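Local coordinates for neural-cadherin (Drosophila melanogaster, PDB 3UBG), which mediates calcium-dependent, preferentially homophilic adhesion between cells as a cadherin, of which this chain is a three-domain piece of the extracellular region, at residues 96-101 with 134-139; 140-145 with 184-189. All coordinates share one frame; numbering follows the deposited sequence.

How the contacts relate
Both contacts converge on one calcium ion at the junction between the first two cadherin domains of this chain. Contact 1 (96-101 with 134-139) is the junction itself, where the linker after one domain meets a loop of the next; contact 2 (140-145 with 184-189) is the edge of a sheet in that next domain. Their centres lie about 14 Å apart. Asn100 OD1, Asp134 and Asp136 OD2 from contact 1 and Asp185 OD2 from contact 2 bind the same ion. Probable hydrogen bonds also join them directly: Asn187 ND2 to Asp138 O at 2.6 Å and Asn100 ND2 to Asp185 OD2 at 2.9 Å.

Contact 1 (96-101 with 134-139); sequences VKDVND and DPDTDH. With CA (calcium ion), chain E; CA (calcium ion), chain D; CA (calcium ion), chain F; ZN (zinc ion), chain C.
The carboxylate of Asp136 stands 69° from the amide plane of Asn100, whose side chain it crosses, and 42° from the carboxylate plane of Asp98, while Asp136 O lies in plane at the edge of the His139 ring. Above the plane of Asp98, Thr137 N reaches OD2 at 3.1 Å; Thr137 OG1 gives OD2 a second bond from the same face, on the anti side. Two donors thus grip this oxygen, and Asp98 OD1 is left to calcium. Asp136 CG lies beside the backbone N and anti to the carbonyl carbon (chi1 -54°), which turns its carboxylate between two calcium ions, OD1 binding one at 2.5 Å and OD2 the other at 2.4 Å. Asn100 OD1 approaches Asp136 OD2 to 2.5 Å because both bind the latter ion, which Asp134 clasps with both carboxylate oxygens. Asp134 OD1 also accepts Asp136 N at 2.9 Å, an Asx turn that positions the bridging residue. Asp101 OD1 shares the first ion and, with OD2, chelates a third calcium. Glu13 and Glu61 contribute further ligands. This calcium-bound cadherin linker, whose three ions rigidify the interdomain connection, joins the chain just after strand 87-97 to the loop between strands 126-133 and 141-148.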
loop_
_atom_site.group_PDB
_atom_site.type_symbol
_atom_site.label_atom_id
_atom_site.label_comp_id
_atom_site.label_asym_id
_atom_site.label_seq_id
_atom_site.Cartn_x
_atom_site.Cartn_y
_atom_site.Cartn_z
ATOM N N VAL A 96 4.119 -18.523 -15.833
ATOM C CA VAL A 96 3.674 -17.189 -16.146
ATOM C C VAL A 96 4.797 -16.163 -16.045
ATOM O O VAL A 96 5.558 -16.134 -15.070
ATOM C CB VAL A 96 2.517 -16.825 -15.268
ATOM C CG1 VAL A 96 2.032 -15.435 -15.625
ATOM C CG2 VAL A 96 1.434 -17.869 -15.478
ATOM N N LYS A 97 4.899 -15.351 -17.088
ATOM C CA LYS A 97 6.013 -14.441 -17.264
ATOM C C LYS A 97 5.603 -13.003 -17.001
ATOM O O LYS A 97 4.526 -12.572 -17.396
ATOM C CB LYS A 97 6.577 -14.597 -18.670
ATOM C CG LYS A 97 7.393 -15.862 -18.818
ATOM C CD LYS A 97 7.941 -15.975 -20.194
ATOM C CE LYS A 97 6.889 -16.480 -21.127
ATOM N NZ LYS A 97 7.392 -16.519 -22.508
ATOM N N ASP A 98 6.467 -12.267 -16.320
ATOM C CA ASP A 98 6.170 -10.903 -15.928
ATOM C C ASP A 98 6.211 -9.952 -17.116
ATOM O O ASP A 98 7.115 -10.021 -17.941
ATOM C CB ASP A 98 7.169 -10.421 -14.882
ATOM C CG ASP A 98 6.902 -9.002 -14.452
ATOM O OD1 ASP A 98 5.736 -8.719 -14.132
ATOM O OD2 ASP A 98 7.830 -8.166 -14.455
ATOM N N VAL A 99 5.235 -9.055 -17.171
ATOM C CA VAL A 99 5.212 -7.968 -18.130
ATOM C C VAL A 99 5.124 -6.681 -17.306
ATOM O O VAL A 99 4.645 -6.685 -16.184
ATOM C CB VAL A 99 3.995 -8.119 -19.113
ATOM C CG1 VAL A 99 3.733 -6.845 -19.853
ATOM C CG2 VAL A 99 4.222 -9.265 -20.109
ATOM N N ASN A 100 5.620 -5.576 -17.824
ATOM C CA ASN A 100 5.586 -4.350 -17.043
ATOM C C ASN A 100 4.205 -3.719 -17.154
ATOM O O ASN A 100 3.887 -3.073 -18.152
ATOM C CB ASN A 100 6.673 -3.384 -17.513
ATOM C CG ASN A 100 6.963 -2.288 -16.500
ATOM O OD1 ASN A 100 6.056 -1.728 -15.897
ATOM N ND2 ASN A 100 8.230 -1.964 -16.331
ATOM N N ASP A 101 3.384 -3.907 -16.127
ATOM C CA ASP A 101 1.970 -3.610 -16.242
ATOM C C ASP A 101 1.349 -3.109 -14.944
ATOM O O ASP A 101 0.122 -3.033 -14.823
ATOM C CB ASP A 101 1.224 -4.850 -16.742
ATOM C CG ASP A 101 1.086 -5.924 -15.673
ATOM O OD1 ASP A 101 1.877 -5.924 -14.719
ATOM O OD2 ASP A 101 0.183 -6.780 -15.793
ATOM N N ASP A 134 7.950 0.187 -7.575
ATOM C CA ASP A 134 7.132 -0.311 -8.652
ATOM C C ASP A 134 7.177 -1.844 -8.621
ATOM O O ASP A 134 8.237 -2.426 -8.448
ATOM C CB ASP A 134 7.661 0.212 -9.979
ATOM C CG ASP A 134 6.828 -0.242 -11.150
ATOM O OD1 ASP A 134 6.835 -1.464 -11.488
ATOM O OD2 ASP A 134 6.166 0.641 -11.735
ATOM N N PRO A 135 6.020 -2.492 -8.803
ATOM C CA PRO A 135 5.855 -3.931 -8.590
ATOM C C PRO A 135 6.519 -4.800 -9.644
ATOM O O PRO A 135 6.816 -5.942 -9.359
ATOM C CB PRO A 135 4.330 -4.125 -8.623
ATOM C CG PRO A 135 3.747 -2.755 -8.458
ATOM C CD PRO A 135 4.738 -1.824 -9.075
ATOM N N ASP A 136 6.771 -4.286 -10.833
ATOM C CA ASP A 136 7.327 -5.137 -11.882
ATOM C C ASP A 136 8.805 -5.448 -11.652
ATOM O O ASP A 136 9.477 -4.748 -10.904
ATOM C CB ASP A 136 7.066 -4.512 -13.251
ATOM C CG ASP A 136 5.589 -4.212 -13.462
ATOM O OD1 ASP A 136 4.755 -5.030 -13.077
ATOM O OD2 ASP A 136 5.230 -3.153 -13.968
ATOM N N THR A 137 9.299 -6.518 -12.271
ATOM C CA THR A 137 10.709 -6.888 -12.153
ATOM C C THR A 137 11.557 -5.946 -12.997
ATOM O O THR A 137 12.762 -5.875 -12.829
ATOM C CB THR A 137 10.971 -8.347 -12.615
ATOM O OG1 THR A 137 10.775 -8.455 -14.032
ATOM C CG2 THR A 137 10.047 -9.326 -11.916
ATOM N N ASP A 138 10.895 -5.189 -13.864
ATOM C CA ASP A 138 11.520 -4.487 -14.979
ATOM C C ASP A 138 11.317 -2.953 -14.933
ATOM O O ASP A 138 11.217 -2.288 -15.966
ATOM C CB ASP A 138 10.903 -5.065 -16.254
ATOM C CG ASP A 138 11.453 -4.452 -17.523
ATOM O OD1 ASP A 138 12.599 -3.941 -17.508
ATOM O OD2 ASP A 138 10.725 -4.504 -18.549
ATOM N N HIS A 139 11.267 -2.383 -13.738
ATOM C CA HIS A 139 10.950 -0.960 -13.590
ATOM C C HIS A 139 12.095 -0.003 -13.907
ATOM O O HIS A 139 13.255 -0.377 -13.929
ATOM C CB HIS A 139 10.488 -0.695 -12.171
ATOM C CG HIS A 139 11.459 -1.169 -11.143
ATOM N ND1 HIS A 139 12.604 -0.476 -10.832
ATOM C CD2 HIS A 139 11.467 -2.281 -10.371
ATOM C CE1 HIS A 139 13.272 -1.124 -9.894
ATOM N NE2 HIS A 139 12.600 -2.227 -9.602
HETATM CA CA CA E . 3.919 -7.227 -13.971
HETATM CA CA CA D . 5.579 -0.804 -13.630
HETATM CA CA CA F . 0.240 -7.752 -13.337
HETATM ZN ZN ZN C . 13.313 -3.760 -8.219
HETATM O O HOH W 1 -2.278 -8.441 -14.187
#

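Contact 2 (140-145 with 184-189); sequences NIHYFI and EDQNGK. With CA (calcium ion), chain D.
With CG anti to the carbonyl carbon in both His142 (chi1 -66°) and Gln186 (chi1 -54°), and the Gln186 chain bent at its second torsion, the glutamine amide lies over the imidazole. They sit where an antiparallel strand pair of the Greek-key beta-sandwich of a cadherin domain runs into a turn, His142 on edge strand 141-148 and Gln186 just past Asp185. The planes stack only 15° apart, with Gln186 OE1 over the ring centre and Gln186 CG 3.3 Å from His142 CD2. Beyond the stack, His142 ND1 is hydrogen-bonded to Glu158 OE2. Gln186 NE2 donates to Glu184 OE1 at 2.6 Å and comes near the plane of the Phe144 ring at its edge, so one amide joins histidine, phenylalanine and glutamate side chains. Replacing this glutamine with an alanine is likely to leave the imidazole face without its stacked amide and Glu184 OE1 without this donor. His142 and Glu184 form a hydrogen-bonded pair, His142 N to Glu184 O and Glu184 N to His142 O both 2.8 Å and both in the carbonyl plane. Ile141 and Asp185 follow as the non-hydrogen-bonded pair. Gln186 N, within the type I turn from Asp185 to Gly188, donates to Asn140 O. Asn140 CB packs against OD1 of Asn187, a residue whose ND2 hydrogen-bonds to Asp138 O. Asp185 divides its carboxylate: OD2 binds calcium at 2.4 Å, whereas OD1 receives Asn140 N and, closing an Asx turn, Asn187 N, each at 2.9 Å, from opposite faces of its plane.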
loop_
_atom_site.group_PDB
_atom_site.type_symbol
_atom_site.label_atom_id
_atom_site.label_comp_id
_atom_site.label_asym_id
_atom_site.label_seq_id
_atom_site.Cartn_x
_atom_site.Cartn_y
_atom_site.Cartn_z
ATOM N N ASN A 140 11.736 1.254 -14.131
ATOM C CA ASN A 140 12.693 2.306 -14.455
ATOM C C ASN A 140 12.098 3.647 -14.029
ATOM O O ASN A 140 11.481 4.344 -14.832
ATOM C CB ASN A 140 12.975 2.297 -15.959
ATOM C CG ASN A 140 13.931 3.399 -16.392
ATOM O OD1 ASN A 140 14.819 3.815 -15.639
ATOM N ND2 ASN A 140 13.753 3.875 -17.621
ATOM N N ILE A 141 12.275 3.989 -12.756
ATOM C CA ILE A 141 11.533 5.088 -12.131
ATOM C C ILE A 141 12.146 6.477 -12.289
ATOM O O ILE A 141 13.338 6.688 -12.023
ATOM C CB ILE A 141 11.289 4.823 -10.634
ATOM C CG1 ILE A 141 10.233 3.728 -10.451
ATOM C CG2 ILE A 141 10.794 6.085 -9.955
ATOM C CD1 ILE A 141 10.635 2.604 -9.519
ATOM N N HIS A 142 11.306 7.418 -12.709
ATOM C CA HIS A 142 11.685 8.822 -12.847
ATOM C C HIS A 142 10.796 9.734 -12.011
ATOM O O HIS A 142 9.581 9.569 -11.981
ATOM C CB HIS A 142 11.633 9.240 -14.310
ATOM C CG HIS A 142 12.659 8.558 -15.155
ATOM N ND1 HIS A 142 13.655 9.241 -15.818
ATOM C CD2 HIS A 142 12.860 7.248 -15.424
ATOM C CE1 HIS A 142 14.414 8.381 -16.473
ATOM N NE2 HIS A 142 13.953 7.165 -16.250
ATOM N N TYR A 143 11.422 10.696 -11.336
ATOM C CA TYR A 143 10.735 11.609 -10.434
ATOM C C TYR A 143 10.524 12.988 -11.079
ATOM O O TYR A 143 11.401 13.489 -11.780
ATOM C CB TYR A 143 11.520 11.733 -9.126
ATOM C CG TYR A 143 11.693 10.436 -8.369
ATOM C CD1 TYR A 143 10.683 9.951 -7.540
ATOM C CD2 TYR A 143 12.872 9.705 -8.457
ATOM C CE1 TYR A 143 10.833 8.761 -6.829
ATOM C CE2 TYR A 143 13.039 8.524 -7.751
ATOM C CZ TYR A 143 12.007 8.042 -6.941
ATOM O OH TYR A 143 12.152 6.858 -6.227
ATOM N N PHE A 144 9.360 13.592 -10.846
ATOM C CA PHE A 144 9.013 14.874 -11.461
ATOM C C PHE A 144 8.161 15.779 -10.571
ATOM O O PHE A 144 7.255 15.320 -9.855
ATOM C CB PHE A 144 8.235 14.667 -12.764
ATOM C CG PHE A 144 8.972 13.879 -13.792
ATOM C CD1 PHE A 144 9.960 14.470 -14.558
ATOM C CD2 PHE A 144 8.675 12.546 -14.004
ATOM C CE1 PHE A 144 10.654 13.740 -15.514
ATOM C CE2 PHE A 144 9.359 11.810 -14.964
ATOM C CZ PHE A 144 10.352 12.404 -15.714
ATOM N N ILE A 145 8.444 17.075 -10.642
ATOM C CA ILE A 145 7.489 18.086 -10.215
ATOM C C ILE A 145 6.536 18.346 -11.379
ATOM O O ILE A 145 6.986 18.562 -12.506
ATOM C CB ILE A 145 8.199 19.393 -9.881
ATOM C CG1 ILE A 145 9.108 19.205 -8.661
ATOM C CG2 ILE A 145 7.189 20.503 -9.660
ATOM C CD1 ILE A 145 10.157 20.275 -8.525
ATOM N N GLU A 184 7.174 8.175 -12.478
ATOM C CA GLU A 184 6.800 7.375 -13.626
ATOM C C GLU A 184 7.670 6.141 -13.696
ATOM O O GLU A 184 8.840 6.185 -13.339
ATOM C CB GLU A 184 7.012 8.150 -14.915
ATOM C CG GLU A 184 6.070 9.300 -15.147
ATOM C CD GLU A 184 6.405 10.024 -16.431
ATOM O OE1 GLU A 184 7.515 9.780 -16.969
ATOM O OE2 GLU A 184 5.570 10.830 -16.895
ATOM N N ASP A 185 7.102 5.040 -14.166
ATOM C CA ASP A 185 7.919 3.913 -14.579
ATOM C C ASP A 185 8.047 4.047 -16.089
ATOM O O ASP A 185 7.094 3.799 -16.829
ATOM C CB ASP A 185 7.285 2.576 -14.179
ATOM C CG ASP A 185 8.051 1.376 -14.729
ATOM O OD1 ASP A 185 9.142 1.570 -15.307
ATOM O OD2 ASP A 185 7.577 0.233 -14.565
ATOM N N GLN A 186 9.219 4.478 -16.540
ATOM C CA GLN A 186 9.432 4.726 -17.954
ATOM C C GLN A 186 9.741 3.447 -18.729
ATOM O O GLN A 186 10.142 3.493 -19.890
ATOM C CB GLN A 186 10.498 5.800 -18.157
ATOM C CG GLN A 186 10.169 7.063 -17.390
ATOM C CD GLN A 186 10.680 8.334 -18.054
ATOM O OE1 GLN A 186 11.679 8.323 -18.775
ATOM N NE2 GLN A 186 9.988 9.444 -17.803
ATOM N N ASN A 187 9.532 2.305 -18.081
ATOM C CA ASN A 187 9.523 1.027 -18.784
ATOM C C ASN A 187 8.126 0.482 -19.052
ATOM O O ASN A 187 7.994 -0.626 -19.559
ATOM C CB ASN A 187 10.317 -0.019 -18.023
ATOM C CG ASN A 187 11.783 0.041 -18.336
ATOM O OD1 ASN A 187 12.235 0.930 -19.066
ATOM N ND2 ASN A 187 12.547 -0.900 -17.781
ATOM N N GLY A 188 7.093 1.249 -18.705
ATOM C CA GLY A 188 5.721 0.787 -18.855
ATOM C C GLY A 188 4.803 1.822 -19.487
ATOM O O GLY A 188 4.389 2.780 -18.827
ATOM N N LYS A 189 4.481 1.639 -20.765
ATOM C CA LYS A 189 3.659 2.616 -21.479
ATOM C C LYS A 189 2.165 2.442 -21.205
ATOM O O LYS A 189 1.717 1.367 -20.806
ATOM C CB LYS A 189 3.923 2.541 -22.983
ATOM C CG LYS A 189 5.382 2.718 -23.354
ATOM C CD LYS A 189 5.554 3.060 -24.829
ATOM C CE LYS A 189 7.019 2.953 -25.253
ATOM N NZ LYS A 189 7.937 3.802 -24.424
HETATM CA CA CA D . 5.579 -0.804 -13.630
#